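Local coordinates for protein transcriptional regulator, TetR family (Marinobacter aquaeolei, PDB 3NNR) that probably binds DNA through an N-terminal helix-turn-helix and regulates transcription, at the interface of chains A and B. Coordinates in Å, arbitrary orientation; residue numbers count along the deposited sequence, not the author numbering. Chains: chain A/B, Transcriptional regulator, TetR family.

Contact 1: the interface of chains A and B. Residues chain A 102, 106, 116-117, 120, 153, 156; chain B 165, 168-169.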
loop_
_atom_site.group_PDB
_atom_site.type_symbol
_atom_site.label_atom_id
_atom_site.label_comp_id
_atom_site.label_asym_id
_atom_site.label_seq_id
_atom_site.Cartn_x
_atom_site.Cartn_y
_atom_site.Cartn_z
ATOM N N LEU A 102 -9.922 -0.303 3.752
ATOM C CA LEU A 102 -10.414 -0.089 2.387
ATOM C C LEU A 102 -11.200 -1.259 1.830
ATOM O O LEU A 102 -12.344 -1.106 1.449
ATOM C CB LEU A 102 -9.254 0.265 1.431
ATOM C CG LEU A 102 -9.580 0.694 -0.015
ATOM C CD1 LEU A 102 -10.569 1.836 0.016
ATOM C CD2 LEU A 102 -8.303 1.048 -0.837
ATOM N N LEU A 106 -15.146 -1.288 0.515
ATOM C CA LEU A 106 -15.575 -1.566 -0.858
ATOM C C LEU A 106 -16.547 -2.764 -0.934
ATOM O O LEU A 106 -17.585 -2.686 -1.587
ATOM C CB LEU A 106 -14.373 -1.764 -1.783
ATOM C CG LEU A 106 -13.341 -0.615 -1.828
ATOM C CD1 LEU A 106 -12.447 -0.740 -3.061
ATOM C CD2 LEU A 106 -13.973 0.754 -1.781
ATOM N N TYR A 116 -15.206 4.807 -5.905
ATOM C CA TYR A 116 -13.753 4.733 -5.634
ATOM C C TYR A 116 -12.920 4.309 -6.856
ATOM O O TYR A 116 -11.856 4.901 -7.103
ATOM C CB TYR A 116 -13.399 3.843 -4.425
ATOM C CG TYR A 116 -11.946 4.022 -4.014
ATOM C CD1 TYR A 116 -11.516 5.224 -3.504
ATOM C CD2 TYR A 116 -10.993 3.010 -4.180
ATOM C CE1 TYR A 116 -10.193 5.440 -3.150
ATOM C CE2 TYR A 116 -9.637 3.217 -3.814
ATOM C CZ TYR A 116 -9.263 4.449 -3.291
ATOM O OH TYR A 116 -7.976 4.774 -2.907
ATOM N N ARG A 117 -13.407 3.324 -7.615
ATOM C CA ARG A 117 -12.761 2.893 -8.878
ATOM C C ARG A 117 -12.644 4.125 -9.788
ATOM O O ARG A 117 -11.572 4.418 -10.286
ATOM C CB ARG A 117 -13.561 1.746 -9.577
ATOM C CG ARG A 117 -13.055 1.195 -10.982
ATOM C CD ARG A 117 -14.143 0.371 -11.792
ATOM N N THR A 120 -10.215 6.818 -8.434
ATOM C CA THR A 120 -8.846 6.342 -8.656
ATOM C C THR A 120 -8.387 6.664 -10.096
ATOM O O THR A 120 -7.278 7.191 -10.272
ATOM C CB THR A 120 -8.736 4.878 -8.236
ATOM O OG1 THR A 120 -8.956 4.850 -6.825
ATOM C CG2 THR A 120 -7.343 4.229 -8.569
ATOM N N LEU A 153 1.134 5.155 -12.002
ATOM C CA LEU A 153 0.652 4.131 -11.089
ATOM C C LEU A 153 1.613 3.955 -9.891
ATOM O O LEU A 153 1.139 3.870 -8.755
ATOM C CB LEU A 153 0.432 2.802 -11.828
ATOM C CG LEU A 153 -0.286 1.670 -11.112
ATOM C CD1 LEU A 153 -1.586 2.150 -10.501
ATOM C CD2 LEU A 153 -0.529 0.510 -12.081
ATOM N N TRP A 156 1.005 6.573 -7.329
ATOM C CA TRP A 156 -0.199 6.239 -6.592
ATOM C C TRP A 156 0.100 5.174 -5.564
ATOM O O TRP A 156 -0.288 5.316 -4.401
ATOM C CB TRP A 156 -1.315 5.793 -7.552
ATOM C CG TRP A 156 -2.667 5.632 -6.929
ATOM C CD1 TRP A 156 -3.688 6.557 -6.920
ATOM C CD2 TRP A 156 -3.166 4.481 -6.230
ATOM N NE1 TRP A 156 -4.775 6.048 -6.249
ATOM C CE2 TRP A 156 -4.485 4.777 -5.825
ATOM C CE3 TRP A 156 -2.625 3.222 -5.913
ATOM C CZ2 TRP A 156 -5.270 3.869 -5.107
ATOM C CZ3 TRP A 156 -3.410 2.305 -5.190
ATOM C CH2 TRP A 156 -4.715 2.640 -4.793
ATOM N N PHE B 165 -4.362 -2.544 -4.613
ATOM C CA PHE B 165 -4.731 -1.778 -5.840
ATOM C C PHE B 165 -5.671 -2.562 -6.760
ATOM O O PHE B 165 -6.575 -1.977 -7.366
ATOM C CB PHE B 165 -3.504 -1.321 -6.652
ATOM C CG PHE B 165 -3.851 -0.695 -8.012
ATOM C CD1 PHE B 165 -4.470 0.532 -8.093
ATOM C CD2 PHE B 165 -3.573 -1.367 -9.205
ATOM C CE1 PHE B 165 -4.803 1.125 -9.359
ATOM C CE2 PHE B 165 -3.885 -0.797 -10.473
ATOM C CZ PHE B 165 -4.509 0.459 -10.544
ATOM N N THR B 168 -9.435 -2.449 -6.020
ATOM C CA THR B 168 -10.032 -1.138 -6.372
ATOM C C THR B 168 -10.067 -0.786 -7.888
ATOM O O THR B 168 -10.794 0.143 -8.301
ATOM C CB THR B 168 -9.279 0.006 -5.671
ATOM O OG1 THR B 168 -8.187 0.446 -6.488
ATOM C CG2 THR B 168 -8.790 -0.399 -4.227
ATOM N N ALA B 169 -9.255 -1.478 -8.690
ATOM C CA ALA B 169 -9.187 -1.278 -10.155
ATOM C C ALA B 169 -9.947 -2.323 -10.990
ATOM O O ALA B 169 -10.394 -2.011 -12.103
ATOM C CB ALA B 169 -7.739 -1.265 -10.593
#
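In this patch between two copies of a TetR-family regulator, part of a two-fold interface that may be the dimer interface usual for the family, the end of helix 162-169 of chain B packs against helices 102-108, 110-136 and 145-160 of chain A. No nitrogen or oxygen of one chain lies within bonding reach of the other, so the contact is apolar. Aromatic packing centres on B:Phe165, whose CG stands anti to the backbone N (chi1 172°). A:Leu153 meets it tip to tip: methyl CD1 of A:Leu153 sits over one face of the B:Phe165 ring, 3.7 Å from the centroid, as a CH-pi contact, offset toward CZ at the rim. The methyl CB of B:Ala169, from the same chain, lies on the opposite face, so the ring is held between two methyl groups. B:Phe165 turns its edge, at CD1, to the six-membered ring of A:Trp156, the planes 63° apart and A:Trp156 CZ3 3.6 Å from that CD1. Methyl CG2 of A:Thr120 rests on a face of that indole and comes near CE1 of B:Phe165. Aliphatic packing gathers around B:Thr168. Methyl CG2 of B:Thr168 lies in plane at the edge of the A:Tyr116 ring and 3.7 Å from CD2 of A:Leu102, whose side chain crosses it at about a right angle; A:Leu106 CD1 approaches obliquely. Beyond them, the B:Thr168 carbonyl O is 3.4 Å from CA of A:Arg117, whose side chain is incomplete. Hydrogen bonds stay within each chain. B:Thr168 OG1, in the crowded position between backbone N and carbonyl carbon (chi1 89°), donates to B:Phe165 O at 3.0 Å, leaving the methyl turned toward chain A. A:Thr120 OG1 likewise donates to A:Tyr116 O at 2.9 Å, above the carbonyl plane.

Contact 2: the interface of chains A and B. Residues chain A 23-24, 100-101, 104; chain B 23-24, 100-101, 104.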
loop_
_atom_site.group_PDB
_atom_site.type_symbol
_atom_site.label_atom_id
_atom_site.label_comp_id
_atom_site.label_asym_id
_atom_site.label_seq_id
_atom_site.Cartn_x
_atom_site.Cartn_y
_atom_site.Cartn_z
ATOM N N GLU A 23 -12.729 2.038 12.039
ATOM C CA GLU A 23 -14.158 1.866 11.729
ATOM C C GLU A 23 -14.691 0.488 12.177
ATOM O O GLU A 23 -15.846 0.370 12.531
ATOM C CB GLU A 23 -14.493 2.164 10.257
ATOM C CG GLU A 23 -14.443 0.983 9.302
ATOM C CD GLU A 23 -15.664 0.093 9.348
ATOM O OE1 GLU A 23 -16.793 0.538 9.688
ATOM O OE2 GLU A 23 -15.481 -1.079 9.009
ATOM N N ARG A 24 -13.849 -0.527 12.092
ATOM C CA ARG A 24 -14.107 -1.890 12.567
ATOM C C ARG A 24 -14.808 -1.848 13.939
ATOM O O ARG A 24 -15.842 -2.481 14.145
ATOM C CB ARG A 24 -12.765 -2.607 12.784
ATOM C CG ARG A 24 -12.594 -3.980 12.175
ATOM C CD ARG A 24 -11.726 -4.901 13.026
ATOM N NE ARG A 24 -10.625 -5.521 12.294
ATOM C CZ ARG A 24 -9.943 -6.620 12.683
ATOM N NH1 ARG A 24 -10.250 -7.343 13.787
ATOM N NH2 ARG A 24 -8.941 -7.038 11.910
ATOM N N ARG A 100 -7.256 2.320 5.586
ATOM C CA ARG A 100 -6.947 1.294 6.566
ATOM C C ARG A 100 -7.883 0.088 6.445
ATOM O O ARG A 100 -7.416 -1.051 6.505
ATOM C CB ARG A 100 -7.010 1.911 7.948
ATOM C CG ARG A 100 -6.686 0.991 9.101
ATOM C CD ARG A 100 -6.321 1.849 10.305
ATOM N NE ARG A 100 -7.435 2.629 10.787
ATOM C CZ ARG A 100 -7.373 3.759 11.495
ATOM N NH1 ARG A 100 -6.239 4.366 11.782
ATOM N NH2 ARG A 100 -8.503 4.319 11.886
ATOM N N ASP A 101 -9.180 0.345 6.258
ATOM C CA ASP A 101 -10.186 -0.693 6.128
ATOM C C ASP A 101 -10.742 -0.726 4.709
ATOM O O ASP A 101 -11.841 -1.265 4.466
ATOM C CB ASP A 101 -11.283 -0.500 7.200
ATOM C CG ASP A 101 -10.915 -1.124 8.542
ATOM O OD1 ASP A 101 -10.363 -2.251 8.543
ATOM O OD2 ASP A 101 -11.268 -0.551 9.596
ATOM N N TYR A 104 -12.692 -3.893 3.144
ATOM C CA TYR A 104 -14.008 -4.210 3.737
ATOM C C TYR A 104 -15.053 -3.160 3.357
ATOM O O TYR A 104 -16.232 -3.472 3.174
ATOM C CB TYR A 104 -13.926 -4.322 5.253
ATOM C CG TYR A 104 -13.077 -5.463 5.707
ATOM C CD1 TYR A 104 -13.612 -6.750 5.829
ATOM C CD2 TYR A 104 -11.718 -5.288 5.981
ATOM C CE1 TYR A 104 -12.812 -7.832 6.253
ATOM C CE2 TYR A 104 -10.915 -6.363 6.389
ATOM C CZ TYR A 104 -11.470 -7.627 6.536
ATOM O OH TYR A 104 -10.727 -8.682 6.961
ATOM N N GLU B 23 -10.061 -11.912 8.247
ATOM C CA GLU B 23 -9.871 -12.277 9.661
ATOM C C GLU B 23 -10.883 -11.568 10.587
ATOM O O GLU B 23 -11.264 -12.116 11.601
ATOM C CB GLU B 23 -8.421 -12.092 10.139
ATOM C CG GLU B 23 -8.079 -10.741 10.745
ATOM C CD GLU B 23 -8.522 -10.571 12.181
ATOM O OE1 GLU B 23 -8.644 -11.559 12.954
ATOM O OE2 GLU B 23 -8.728 -9.410 12.540
ATOM N N ARG B 24 -11.242 -10.345 10.242
ATOM C CA ARG B 24 -12.268 -9.538 10.911
ATOM C C ARG B 24 -13.490 -10.413 11.250
ATOM O O ARG B 24 -13.962 -10.433 12.386
ATOM C CB ARG B 24 -12.764 -8.454 9.940
ATOM C CG ARG B 24 -12.815 -7.029 10.442
ATOM C CD ARG B 24 -13.975 -6.234 9.851
ATOM N NE ARG B 24 -13.577 -4.965 9.249
ATOM C CZ ARG B 24 -14.401 -3.927 8.986
ATOM N NH1 ARG B 24 -15.713 -3.905 9.324
ATOM N NH2 ARG B 24 -13.878 -2.848 8.402
ATOM N N ARG B 100 -4.080 -7.231 4.505
ATOM C CA ARG B 100 -5.407 -6.647 4.431
ATOM C C ARG B 100 -5.835 -6.031 5.767
ATOM O O ARG B 100 -6.384 -4.928 5.778
ATOM C CB ARG B 100 -6.380 -7.713 3.971
ATOM C CG ARG B 100 -7.816 -7.274 3.808
ATOM C CD ARG B 100 -8.520 -8.279 2.906
ATOM N NE ARG B 100 -8.623 -9.586 3.507
ATOM C CZ ARG B 100 -8.764 -10.750 2.869
ATOM N NH1 ARG B 100 -8.746 -10.858 1.556
ATOM N NH2 ARG B 100 -8.882 -11.852 3.590
ATOM N N ASP B 101 -5.568 -6.735 6.870
ATOM C CA ASP B 101 -5.915 -6.283 8.205
ATOM C C ASP B 101 -4.660 -5.947 9.000
ATOM O O ASP B 101 -4.688 -5.897 10.247
ATOM C CB ASP B 101 -6.806 -7.337 8.901
ATOM C CG ASP B 101 -8.282 -7.193 8.546
ATOM O OD1 ASP B 101 -8.770 -6.039 8.488
ATOM O OD2 ASP B 101 -8.983 -8.223 8.429
ATOM N N TYR B 104 -4.658 -3.624 12.300
ATOM C CA TYR B 104 -5.343 -4.175 13.489
ATOM C C TYR B 104 -4.552 -5.335 14.095
ATOM O O TYR B 104 -4.536 -5.526 15.313
ATOM C CB TYR B 104 -6.755 -4.639 13.156
ATOM C CG TYR B 104 -7.654 -3.518 12.746
ATOM C CD1 TYR B 104 -8.332 -2.758 13.704
ATOM C CD2 TYR B 104 -7.810 -3.173 11.401
ATOM C CE1 TYR B 104 -9.178 -1.695 13.321
ATOM C CE2 TYR B 104 -8.639 -2.109 11.017
ATOM C CZ TYR B 104 -9.330 -1.385 11.979
ATOM O OH TYR B 104 -10.167 -0.370 11.636
#
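Each chain brings a short 3-10 turn, 23-25, and the junction between helices 96-100 and 102-108, where A:Asp101 leaves helical geometry (phi -112°, psi 28°), up to its two-fold mate. A:Arg24 and B:Arg24 cross the axis in opposite directions, each side chain bent at chi2 and chi3. The guanidinium of A:Arg24 is layered between carbon groups of chain B: CG of B:Arg24 on one face, CB of B:Tyr104 on the other. A:Arg24 NE lies over the B:Tyr104 ring, 3.7 Å from its centroid, a cation-pi contact with the guanidinium roughly along the ring. Farther out, A:Arg24 NH2 donates to the carboxylate OE2 of B:Glu23 at 2.5 Å, on the anti lone pair, and the bond is bent (137° at H); NH1 adds a weak bond to the same oxygen. A:Arg24 NH2 also forms a longer salt bridge to OD1 of B:Asp101, at 3.6 Å. Two carboxylates thus lie near the NH2 end of the guanidinium and would probably help offset the like charge of B:Arg24, whose NE is 4.3 Å from A:Arg24 NE. The B:Tyr104 phenol points at the carboxylate of A:Asp101 but is modelled too close to it for a reliable bond length. B:Tyr104 CE2 lies 4.1 Å from CG of A:Arg100, whose side chain crosses the tyrosine at about a right angle. An alanine in place of A:Arg24 would probably lose both salt bridges and the cation-pi contact, leaving the B:Glu23 and B:Asp101 carboxylates without this counter-charge. With its twin, this polar, aromatic patch ties the turn preceding the predicted DNA-binding motif to the partner chain, and may help set how the two DNA-binding regions are spaced in a dimer.

Contact 1 and contact 2 have their C-alpha centres about 16 Å apart on one two-fold symmetric interface. Helix 102-108 of chain A serves both: A:Leu102 and A:Leu106 belong to contact 1, A:Tyr104 to contact 2. Contact 1 is apolar and away from the axis, so a twin exists with the chains exchanged, whereas contact 2 straddles the axis and contains its own mate. The shared helix therefore joins hydrophobic packing against helix 162-169 of the partner chain to charged pairing near the predicted DNA-binding region. If this assembly is the biological dimer, as is usual for TetR regulators, movement in one contact could be felt in the other.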